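Catechol 1,2-dioxygenase (PDB 1DMH) catalyses the iron(III)-dependent intradiol ring cleavage of catechol by molecular oxygen to cis,cis-muconate, the first step of catechol breakdown in the beta-ketoadipate pathway. Local coordinates at residues Ser19-Glu24 / Ile33-Leu38; Ala71-Pro76 / Asp251-Ala256; Gly233-Thr238 / Asp300-Asp305. All blocks are in the same frame, centred on the assembly; numbering follows the deposited sequence.

Contact 1 (Ser19-Glu24 / Ile33-Leu38); sequences SGLEQE and IIHRVL. With LIO ([1-pentadecanoyl-2-decanoyl-glycerol-3-yl]phosphonyl choline), chain G.
Ile-33 opens the helical side of this contact by turning toward lipid: its CD1 lies 3.7 Å from C14 of the bound phospholipid, on an acyl chain. Ile-34 faces two ways. Its CG2, anti to the backbone N, meets Ser-19 OG at van der Waals distance, while CD1 on the other branch follows the second acyl chain, 4.0 Å from C37. At His-35 the two backbones come closest, the CA atoms of Ser-19 and His-35 being 5.2 Å apart. The chain leaving helix 9-18 turns back upon helix 28-47: Gly-20, with positive phi, ends the first helix in a Schellman motif, and a type I beta turn from Gly-20 to Gln-23 follows. Two consecutive helices are thus packed on each other through their connecting turn, within the N-terminal helical zipper that forms the dimer axis. In His-35, chi1 of -176° carries the ring alongside the turn, and chi2 of -106° turns one face to Leu-21. Leu-21 CD2 sits over that face in a CH-pi contact, 3.7 Å from the ring centroid and 23° off the normal, displaced toward the CD2-CG side. Ser-19 OG reaches the same ring at its edge and lies 3.1 Å from His-35 CA; hydrogen-bonded to Leu-15 O in the preceding helix, it makes close packing contacts with His-35, Ile-34 and Leu-38. Arg-36 points its CB away and pairs with Asp-47 of the second subunit. One turn beyond Ile-34, Leu-38 extends CD1 to 3.7 Å from Ser-19 OG and rests on Leu-15.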
loop_
_atom_site.group_PDB
_atom_site.type_symbol
_atom_site.label_atom_id
_atom_site.label_comp_id
_atom_site.label_asym_id
_atom_site.label_seq_id
_atom_site.Cartn_x
_atom_site.Cartn_y
_atom_site.Cartn_z
ATOM N N SER A 19 -5.970 -4.513 -16.915
ATOM C CA SER A 19 -5.137 -3.326 -17.080
ATOM C C SER A 19 -5.787 -2.258 -17.972
ATOM O O SER A 19 -5.196 -1.200 -18.213
ATOM C CB SER A 19 -3.786 -3.725 -17.663
ATOM O OG SER A 19 -3.153 -4.659 -16.804
ATOM N N GLY A 20 -6.996 -2.542 -18.460
ATOM C CA GLY A 20 -7.714 -1.605 -19.319
ATOM C C GLY A 20 -7.082 -1.406 -20.691
ATOM O O GLY A 20 -7.407 -0.459 -21.399
ATOM N N LEU A 21 -6.180 -2.306 -21.057
ATOM C CA LEU A 21 -5.487 -2.224 -22.322
ATOM C C LEU A 21 -6.464 -2.204 -23.479
ATOM O O LEU A 21 -6.214 -1.558 -24.492
ATOM C CB LEU A 21 -4.515 -3.396 -22.441
ATOM C CG LEU A 21 -3.031 -3.140 -22.162
ATOM C CD1 LEU A 21 -2.827 -2.117 -21.074
ATOM C CD2 LEU A 21 -2.360 -4.463 -21.848
ATOM N N GLU A 22 -7.593 -2.879 -23.320
ATOM C CA GLU A 22 -8.593 -2.925 -24.379
ATOM C C GLU A 22 -9.631 -1.763 -24.215
ATOM O O GLU A 22 -10.577 -1.642 -24.991
ATOM C CB GLU A 22 -9.294 -4.309 -24.365
ATOM C CG GLU A 22 -8.398 -5.568 -24.034
ATOM C CD GLU A 22 -7.385 -5.992 -25.126
ATOM O OE1 GLU A 22 -6.587 -5.154 -25.617
ATOM O OE2 GLU A 22 -7.373 -7.195 -25.475
ATOM N N GLN A 23 -9.462 -0.912 -23.204
ATOM C CA GLN A 23 -10.373 0.212 -22.999
ATOM C C GLN A 23 -9.902 1.416 -23.777
ATOM O O GLN A 23 -8.708 1.609 -23.984
ATOM C CB GLN A 23 -10.456 0.597 -21.525
ATOM C CG GLN A 23 -11.116 -0.450 -20.650
ATOM C CD GLN A 23 -12.562 -0.690 -21.032
ATOM O OE1 GLN A 23 -13.391 0.223 -20.993
ATOM N NE2 GLN A 23 -12.871 -1.923 -21.409
ATOM N N GLU A 24 -10.844 2.248 -24.189
ATOM C CA GLU A 24 -10.489 3.409 -24.969
ATOM C C GLU A 24 -10.104 4.617 -24.137
ATOM O O GLU A 24 -9.269 5.428 -24.550
ATOM C CB GLU A 24 -11.635 3.764 -25.904
ATOM C CG GLU A 24 -11.372 5.013 -26.702
ATOM C CD GLU A 24 -12.410 5.235 -27.788
ATOM O OE1 GLU A 24 -13.630 5.255 -27.455
ATOM O OE2 GLU A 24 -11.999 5.391 -28.969
ATOM N N ILE A 33 2.195 0.721 -17.141
ATOM C CA ILE A 33 2.847 0.361 -15.884
ATOM C C ILE A 33 2.032 -0.708 -15.137
ATOM O O ILE A 33 2.579 -1.723 -14.694
ATOM C CB ILE A 33 3.076 1.632 -15.003
ATOM C CG1 ILE A 33 4.070 2.566 -15.725
ATOM C CG2 ILE A 33 3.599 1.242 -13.570
ATOM C CD1 ILE A 33 4.153 3.955 -15.107
ATOM N N ILE A 34 0.723 -0.495 -15.026
ATOM C CA ILE A 34 -0.147 -1.452 -14.345
ATOM C C ILE A 34 -0.076 -2.831 -14.993
ATOM O O ILE A 34 0.043 -3.840 -14.286
ATOM C CB ILE A 34 -1.605 -0.977 -14.349
ATOM C CG1 ILE A 34 -1.732 0.295 -13.511
ATOM C CG2 ILE A 34 -2.511 -2.067 -13.774
ATOM C CD1 ILE A 34 -1.341 0.101 -12.068
ATOM N N HIS A 35 -0.137 -2.896 -16.324
ATOM C CA HIS A 35 -0.058 -4.192 -16.978
ATOM C C HIS A 35 1.233 -4.927 -16.602
ATOM O O HIS A 35 1.209 -6.108 -16.287
ATOM C CB HIS A 35 -0.157 -4.048 -18.493
ATOM C CG HIS A 35 -0.171 -5.361 -19.210
ATOM N ND1 HIS A 35 0.914 -5.837 -19.914
ATOM C CD2 HIS A 35 -1.099 -6.346 -19.235
ATOM C CE1 HIS A 35 0.658 -7.061 -20.338
ATOM N NE2 HIS A 35 -0.557 -7.394 -19.940
ATOM N N ARG A 36 2.358 -4.229 -16.600
ATOM C CA ARG A 36 3.622 -4.870 -16.247
ATOM C C ARG A 36 3.674 -5.306 -14.786
ATOM O O ARG A 36 4.072 -6.427 -14.483
ATOM C CB ARG A 36 4.788 -3.919 -16.543
ATOM C CG ARG A 36 6.145 -4.365 -16.017
ATOM C CD ARG A 36 6.575 -5.702 -16.560
ATOM N NE ARG A 36 7.953 -5.975 -16.165
ATOM C CZ ARG A 36 9.017 -5.522 -16.827
ATOM N NH1 ARG A 36 8.863 -4.790 -17.934
ATOM N NH2 ARG A 36 10.231 -5.735 -16.348
ATOM N N VAL A 37 3.280 -4.424 -13.874
ATOM C CA VAL A 37 3.304 -4.777 -12.465
ATOM C C VAL A 37 2.367 -5.958 -12.164
ATOM O O VAL A 37 2.746 -6.865 -11.427
ATOM C CB VAL A 37 2.949 -3.555 -11.573
ATOM C CG1 VAL A 37 2.917 -3.977 -10.104
ATOM C CG2 VAL A 37 3.989 -2.467 -11.755
ATOM N N LEU A 38 1.158 -5.969 -12.729
ATOM C CA LEU A 38 0.235 -7.094 -12.488
ATOM C C LEU A 38 0.776 -8.400 -13.049
ATOM O O LEU A 38 0.669 -9.451 -12.432
ATOM C CB LEU A 38 -1.134 -6.868 -13.127
ATOM C CG LEU A 38 -2.007 -5.770 -12.548
ATOM C CD1 LEU A 38 -3.341 -5.772 -13.267
ATOM C CD2 LEU A 38 -2.204 -6.028 -11.076
HETATM C C1 LIO G . -1.394 10.745 -11.916
HETATM C C2 LIO G . -1.502 9.383 -11.691
HETATM C C3 LIO G . -0.306 8.784 -12.052
HETATM C C4 LIO G . -0.456 14.694 -13.464
HETATM C C5 LIO G . -1.212 15.985 -13.867
HETATM C C6 LIO G . 0.812 17.393 -13.751
HETATM C C7 LIO G . -1.133 18.164 -14.941
HETATM C C8 LIO G . 0.177 16.392 -15.858
HETATM C C11 LIO G . 2.003 8.651 -12.806
HETATM C C12 LIO G . 1.851 7.142 -12.470
HETATM C C13 LIO G . 3.199 6.563 -12.037
HETATM C C14 LIO G . 3.077 5.078 -11.704
HETATM C C15 LIO G . 3.925 4.812 -10.469
HETATM C C16 LIO G . 4.554 3.431 -10.516
HETATM C C17 LIO G . 5.386 3.260 -9.246
HETATM C C18 LIO G . 5.796 1.803 -9.058
HETATM C C19 LIO G . 5.210 1.285 -7.747
HETATM C C20 LIO G . 6.314 1.183 -6.703
HETATM C C21 LIO G . 5.682 0.971 -5.327
HETATM C C22 LIO G . 6.794 0.757 -4.291
HETATM C C23 LIO G . 6.198 0.893 -2.896
HETATM C C24 LIO G . 7.277 0.683 -1.850
HETATM C C25 LIO G . 6.777 1.230 -0.523
HETATM C C31 LIO G . -2.232 7.696 -9.751
HETATM C C32 LIO G . -1.893 6.378 -10.459
HETATM C C33 LIO G . -0.709 5.718 -9.730
HETATM C C34 LIO G . -1.149 4.407 -9.082
HETATM C C35 LIO G . -0.076 3.350 -9.311
HETATM C C36 LIO G . -0.011 2.411 -8.115
HETATM C C37 LIO G . 0.399 1.019 -8.598
HETATM C C38 LIO G . 0.473 0.046 -7.415
HETATM C C39 LIO G . -0.869 -0.686 -7.252
HETATM C C40 LIO G . -0.617 -2.128 -6.794
HETATM N N LIO G . -0.335 16.973 -14.597
HETATM O O2 LIO G . -2.031 9.047 -10.329
HETATM O O3 LIO G . 0.832 9.515 -12.576
HETATM O O11 LIO G . 3.053 9.124 -13.247
HETATM O O31 LIO G . -2.694 7.626 -8.609
HETATM O O1P LIO G . -1.004 11.893 -14.539
HETATM O O2P LIO G . -3.065 13.203 -14.205
HETATM O O3P LIO G . -2.468 11.500 -12.531
HETATM O O4P LIO G . -1.116 13.600 -12.747
HETATM P P LIO G . -1.903 12.541 -13.502
#

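Contact 2 (Ala71-Pro76 / Asp251-Ala256); sequences AGLLSP and DDFAYA. With MCT (4-methylcatechol), chain D.
Leu-73 and Phe-253 meet tip to tip, Leu-73 CD1 standing 4.1 Å from Phe-253 CZ, and Leu-73 O lies at the edge of the same ring near CE2. Leu-73 gets there with CG anti to its backbone N (chi1 -171°). Phe-253, with an unusual chi1 of 95°, points its CB neither to nor from the helix, but the end of its ring comes nearer. Both tips border the bound 4-methylcatechol, and Pro-76 joins them in touching its methyl carbon. Phe-253 CZ is 4.0 Å from that carbon, obliquely placed; Leu-73 CD1 is 3.7 Å from C6 of the substrate ring; and Pro-76 CG makes a tight apolar approach, 3.2 Å from the methyl carbon C. Alongside, the CB atoms of Pro-76 and Ala-254 meet at 4.0 Å, and the edge of the Tyr-255 ring faces Pro-76 O. That carbonyl is joined to Ala-254 O by a water that donates to both, tying helix to loop. The loop owes its shape to a type I turn from Asp-252 to Tyr-255. In an Asx turn Asp-252 OD1 accepts from Ala-254 N at 3.1 Å, its donor well above the carboxylate plane, and OD2 takes Ala-256 N; a salt bridge from Arg-221 to OD2 probably helps to balance the buried charge. Helix 71-77 thus closes one side of the substrate pocket against the loop between strands 237-243 and 262-268, with helix 207-214 packed on Leu-73 and Phe-253, strand 220-230 behind the loop, and Phe-14 of the second subunit edge-to-face with Tyr-255.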
loop_
_atom_site.group_PDB
_atom_site.type_symbol
_atom_site.label_atom_id
_atom_site.label_comp_id
_atom_site.label_asym_id
_atom_site.label_seq_id
_atom_site.Cartn_x
_atom_site.Cartn_y
_atom_site.Cartn_z
ATOM N N ALA A 71 4.346 4.664 3.895
ATOM C CA ALA A 71 4.864 4.189 2.613
ATOM C C ALA A 71 6.206 4.882 2.252
ATOM O O ALA A 71 7.078 4.264 1.630
ATOM C CB ALA A 71 3.827 4.415 1.501
ATOM N N GLY A 72 6.368 6.146 2.664
ATOM C CA GLY A 72 7.590 6.898 2.383
ATOM C C GLY A 72 8.724 6.578 3.340
ATOM O O GLY A 72 9.845 7.076 3.183
ATOM N N LEU A 73 8.432 5.740 4.335
ATOM C CA LEU A 73 9.434 5.313 5.312
ATOM C C LEU A 73 9.870 3.894 4.884
ATOM O O LEU A 73 11.058 3.536 4.933
ATOM C CB LEU A 73 8.814 5.306 6.710
ATOM C CG LEU A 73 9.769 5.079 7.874
ATOM C CD1 LEU A 73 10.801 6.232 7.936
ATOM C CD2 LEU A 73 8.946 5.010 9.175
ATOM N N LEU A 74 8.912 3.102 4.415
ATOM C CA LEU A 74 9.224 1.745 3.937
ATOM C C LEU A 74 10.034 1.821 2.622
ATOM O O LEU A 74 10.940 1.020 2.397
ATOM C CB LEU A 74 7.949 0.934 3.623
ATOM C CG LEU A 74 7.910 -0.591 3.846
ATOM C CD1 LEU A 74 7.037 -1.200 2.782
ATOM C CD2 LEU A 74 9.265 -1.190 3.935
ATOM N N SER A 75 9.683 2.771 1.751
ATOM C CA SER A 75 10.360 2.938 0.474
ATOM C C SER A 75 11.881 2.974 0.662
ATOM O O SER A 75 12.594 2.159 0.084
ATOM C CB SER A 75 9.875 4.219 -0.216
ATOM O OG SER A 75 10.503 4.414 -1.468
ATOM N N PRO A 76 12.403 3.934 1.444
ATOM C CA PRO A 76 13.863 3.918 1.597
ATOM C C PRO A 76 14.408 2.654 2.288
ATOM O O PRO A 76 15.523 2.218 1.995
ATOM C CB PRO A 76 14.144 5.222 2.374
ATOM C CG PRO A 76 12.850 5.420 3.167
ATOM C CD PRO A 76 11.815 5.114 2.107
ATOM N N ASP A 251 25.702 1.423 8.432
ATOM C CA ASP A 251 24.696 0.401 8.559
ATOM C C ASP A 251 23.354 1.086 8.730
ATOM O O ASP A 251 22.570 0.780 9.624
ATOM C CB ASP A 251 25.057 -0.500 9.745
ATOM C CG ASP A 251 24.110 -1.668 9.909
ATOM O OD1 ASP A 251 23.492 -2.102 8.907
ATOM O OD2 ASP A 251 24.013 -2.179 11.049
ATOM N N ASP A 252 23.120 2.030 7.836
ATOM C CA ASP A 252 21.906 2.837 7.788
ATOM C C ASP A 252 20.784 1.963 7.189
ATOM O O ASP A 252 21.002 1.328 6.162
ATOM C CB ASP A 252 22.246 4.041 6.908
ATOM C CG ASP A 252 21.100 4.967 6.679
ATOM O OD1 ASP A 252 20.059 4.889 7.366
ATOM O OD2 ASP A 252 21.266 5.823 5.785
ATOM N N PHE A 253 19.607 1.917 7.810
ATOM C CA PHE A 253 18.540 1.092 7.253
ATOM C C PHE A 253 18.024 1.671 5.917
ATOM O O PHE A 253 17.386 0.967 5.131
ATOM C CB PHE A 253 17.365 0.936 8.252
ATOM C CG PHE A 253 16.226 1.925 8.056
ATOM C CD1 PHE A 253 16.270 3.203 8.609
ATOM C CD2 PHE A 253 15.097 1.560 7.308
ATOM C CE1 PHE A 253 15.181 4.110 8.416
ATOM C CE2 PHE A 253 14.025 2.453 7.116
ATOM C CZ PHE A 253 14.071 3.729 7.673
ATOM N N ALA A 254 18.312 2.952 5.672
ATOM C CA ALA A 254 17.886 3.614 4.435
ATOM C C ALA A 254 19.010 3.680 3.402
ATOM O O ALA A 254 18.850 4.310 2.352
ATOM C CB ALA A 254 17.375 5.022 4.738
ATOM N N TYR A 255 20.148 3.062 3.712
ATOM C CA TYR A 255 21.292 2.998 2.781
ATOM C C TYR A 255 21.687 4.339 2.137
ATOM O O TYR A 255 22.048 4.404 0.959
ATOM C CB TYR A 255 20.965 2.006 1.668
ATOM C CG TYR A 255 20.477 0.685 2.182
ATOM C CD1 TYR A 255 21.373 -0.232 2.722
ATOM C CD2 TYR A 255 19.113 0.342 2.138
ATOM C CE1 TYR A 255 20.937 -1.470 3.206
ATOM C CE2 TYR A 255 18.664 -0.901 2.621
ATOM C CZ TYR A 255 19.595 -1.793 3.151
ATOM O OH TYR A 255 19.214 -3.017 3.629
ATOM N N ALA A 256 21.659 5.407 2.917
ATOM C CA ALA A 256 21.963 6.710 2.362
ATOM C C ALA A 256 23.375 7.211 2.585
ATOM O O ALA A 256 23.790 8.173 1.953
ATOM C CB ALA A 256 20.979 7.725 2.909
HETATM C C1 MCT D . 14.232 8.306 6.646
HETATM C C2 MCT D . 15.009 9.370 6.157
HETATM C C3 MCT D . 15.386 10.391 7.055
HETATM O O3 MCT D . 16.146 11.434 6.593
HETATM C C4 MCT D . 15.012 10.366 8.388
HETATM O O4 MCT D . 15.412 11.383 9.219
HETATM C C5 MCT D . 14.256 9.340 8.888
HETATM C C6 MCT D . 13.846 8.252 7.963
HETATM C C MCT D . 13.805 7.182 5.684
HETATM O O HOH W 1 17.124 3.861 0.298
#

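Contact 3 (Gly233-Thr238 / Asp300-Asp305); sequences GHRKLT and DNQVVD
Torsions on both sides bring the groups together: Asp-300 holds CG anti to its backbone N (chi1 -171°), Arg-235 holds CG anti to its carbonyl carbon before bending at chi3 (-58°), and Gln-302, with CG in the crowded position between N and the carbonyl carbon and a bend at chi2, lays that CG over the guanidinium. The carboxylate of Asp-300 is thereby brought against the backbone of the other segment. Asp-300 OD2 accepts the backbone N-H of Lys-236 at 2.7 Å in a nearly straight bond (169°), the donor lying moderately above the carboxylate plane. OD1 uses its anti lone pair for Gln-302 N at 3.0 Å, making an Asx turn. The aliphatic part of Arg-235 crosses Asp-300 at about a right angle, with CB 3.5 Å from OD1. Farther out, Gln-302 CG is 3.4 Å from Arg-235 NH1, and the amide of Asn-301 approaches the guanidinium edge, nearly coplanar with it. Lys-236 runs fully extended in another direction: its CD passes 4.0 Å from Val-303 CG1, its ammonium makes a cation-pi contact with Phe-228, and NZ donates to a water that bonds weakly to Val-304 O. The charged end of Arg-235 has its salt-bridge partner in Asp-92 of helix 80-94, and its NE bonds to Thr-293. Asp-300 is thus gripped by two backbone N-H groups, one across the contact (Lys-236) and one in its own loop (Gln-302), and its negative charge, set near a guanidinium it does not touch, is probably eased by that neighbour.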
loop_
_atom_site.group_PDB
_atom_site.type_symbol
_atom_site.label_atom_id
_atom_site.label_comp_id
_atom_site.label_asym_id
_atom_site.label_seq_id
_atom_site.Cartn_x
_atom_site.Cartn_y
_atom_site.Cartn_z
ATOM N N GLY A 233 21.607 28.850 -12.543
ATOM C CA GLY A 233 22.582 28.186 -13.390
ATOM C C GLY A 233 23.030 26.801 -12.943
ATOM O O GLY A 233 23.793 26.129 -13.643
ATOM N N HIS A 234 22.566 26.350 -11.784
ATOM C CA HIS A 234 22.981 25.027 -11.300
ATOM C C HIS A 234 21.793 24.147 -10.973
ATOM O O HIS A 234 20.666 24.641 -10.762
ATOM C CB HIS A 234 23.845 25.140 -10.042
ATOM C CG HIS A 234 25.128 25.873 -10.251
ATOM N ND1 HIS A 234 25.187 27.242 -10.393
ATOM C CD2 HIS A 234 26.401 25.424 -10.370
ATOM C CE1 HIS A 234 26.442 27.605 -10.587
ATOM N NE2 HIS A 234 27.200 26.522 -10.579
ATOM N N ARG A 235 22.055 22.845 -10.932
ATOM C CA ARG A 235 21.012 21.878 -10.602
ATOM C C ARG A 235 20.822 21.895 -9.086
ATOM O O ARG A 235 21.732 22.267 -8.336
ATOM C CB ARG A 235 21.412 20.468 -11.069
ATOM C CG ARG A 235 21.695 20.372 -12.579
ATOM C CD ARG A 235 21.898 18.925 -13.031
ATOM N NE ARG A 235 22.992 18.275 -12.320
ATOM C CZ ARG A 235 23.304 16.987 -12.442
ATOM N NH1 ARG A 235 22.608 16.188 -13.256
ATOM N NH2 ARG A 235 24.320 16.492 -11.744
ATOM N N LYS A 236 19.636 21.512 -8.633
ATOM C CA LYS A 236 19.362 21.493 -7.199
ATOM C C LYS A 236 20.031 20.252 -6.594
ATOM O O LYS A 236 19.852 19.118 -7.082
ATOM C CB LYS A 236 17.866 21.466 -6.953
ATOM C CG LYS A 236 17.489 21.598 -5.527
ATOM C CD LYS A 236 15.981 21.552 -5.454
ATOM C CE LYS A 236 15.501 21.859 -4.052
ATOM N NZ LYS A 236 14.020 22.075 -4.063
ATOM N N LEU A 237 20.819 20.474 -5.544
ATOM C CA LEU A 237 21.551 19.390 -4.887
ATOM C C LEU A 237 20.764 18.884 -3.689
ATOM O O LEU A 237 20.291 19.672 -2.880
ATOM C CB LEU A 237 22.916 19.896 -4.361
ATOM C CG LEU A 237 24.157 19.011 -4.120
ATOM C CD1 LEU A 237 24.925 19.630 -2.996
ATOM C CD2 LEU A 237 23.823 17.574 -3.889
ATOM N N THR A 238 20.617 17.571 -3.578
ATOM C CA THR A 238 19.961 16.971 -2.425
ATOM C C THR A 238 21.025 16.074 -1.807
ATOM O O THR A 238 21.581 15.217 -2.493
ATOM C CB THR A 238 18.750 16.084 -2.813
ATOM O OG1 THR A 238 17.739 16.909 -3.397
ATOM C CG2 THR A 238 18.172 15.342 -1.572
ATOM N N ASP A 300 17.412 21.374 -15.334
ATOM C CA ASP A 300 17.809 20.546 -14.195
ATOM C C ASP A 300 17.218 19.172 -14.474
ATOM O O ASP A 300 16.038 18.931 -14.201
ATOM C CB ASP A 300 17.241 21.062 -12.874
ATOM C CG ASP A 300 17.830 20.325 -11.698
ATOM O OD1 ASP A 300 18.231 19.162 -11.888
ATOM O OD2 ASP A 300 17.890 20.886 -10.604
ATOM N N ASN A 301 18.041 18.276 -15.010
ATOM C CA ASN A 301 17.570 16.950 -15.381
ATOM C C ASN A 301 17.325 15.982 -14.222
ATOM O O ASN A 301 16.840 14.868 -14.436
ATOM C CB ASN A 301 18.540 16.297 -16.373
ATOM C CG ASN A 301 19.944 16.128 -15.814
ATOM O OD1 ASN A 301 20.699 15.258 -16.273
ATOM N ND2 ASN A 301 20.316 16.963 -14.851
ATOM N N GLN A 302 17.612 16.406 -12.998
ATOM C CA GLN A 302 17.434 15.497 -11.880
ATOM C C GLN A 302 16.568 15.995 -10.708
ATOM O O GLN A 302 16.446 15.302 -9.703
ATOM C CB GLN A 302 18.829 15.031 -11.420
ATOM C CG GLN A 302 19.881 16.158 -11.147
ATOM C CD GLN A 302 19.739 16.821 -9.769
ATOM O OE1 GLN A 302 19.116 17.891 -9.593
ATOM N NE2 GLN A 302 20.312 16.166 -8.774
ATOM N N VAL A 303 15.945 17.170 -10.830
ATOM C CA VAL A 303 15.106 17.649 -9.735
ATOM C C VAL A 303 13.935 16.698 -9.587
ATOM O O VAL A 303 13.391 16.199 -10.577
ATOM C CB VAL A 303 14.375 19.004 -9.947
ATOM C CG1 VAL A 303 14.635 19.897 -8.780
ATOM C CG2 VAL A 303 14.668 19.596 -11.282
ATOM N N VAL A 304 13.509 16.505 -8.352
ATOM C CA VAL A 304 12.377 15.644 -8.110
ATOM C C VAL A 304 11.197 16.422 -7.560
ATOM O O VAL A 304 11.319 17.203 -6.607
ATOM C CB VAL A 304 12.746 14.512 -7.139
ATOM C CG1 VAL A 304 11.525 13.650 -6.857
ATOM C CG2 VAL A 304 13.887 13.677 -7.737
ATOM N N ASP A 305 10.052 16.229 -8.201
ATOM C CA ASP A 305 8.817 16.845 -7.757
ATOM C C ASP A 305 8.070 15.721 -7.055
ATOM O O ASP A 305 7.609 14.781 -7.698
ATOM C CB ASP A 305 7.967 17.307 -8.933
ATOM C CG ASP A 305 6.727 18.069 -8.484
ATOM O OD1 ASP A 305 6.255 17.830 -7.340
ATOM O OD2 ASP A 305 6.209 18.896 -9.283
HETATM O O HOH W 2 12.981 19.759 -5.310
#

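Along the chain contact 1 closes before the others begin, whereas contacts 2 and 3 interleave, 71-76 and 233-238 each coming before the partners 251-256 and 300-305. None touches another: contacts 1 and 2, 1 and 3, and 2 and 3 lie about 30, 32 and 21 Å apart between centres. Contact 1 lies wholly within the N-terminal helices, and contact 2 joins another of them to the catalytic domain. Contact 3 joins the loop after strand 283-291 to the chain leading into strand 237-243 of the mixed sheet. That strand links the last two contacts, since 233-238 leads into it and 251-256 follows it. All three lie within reach of the second subunit.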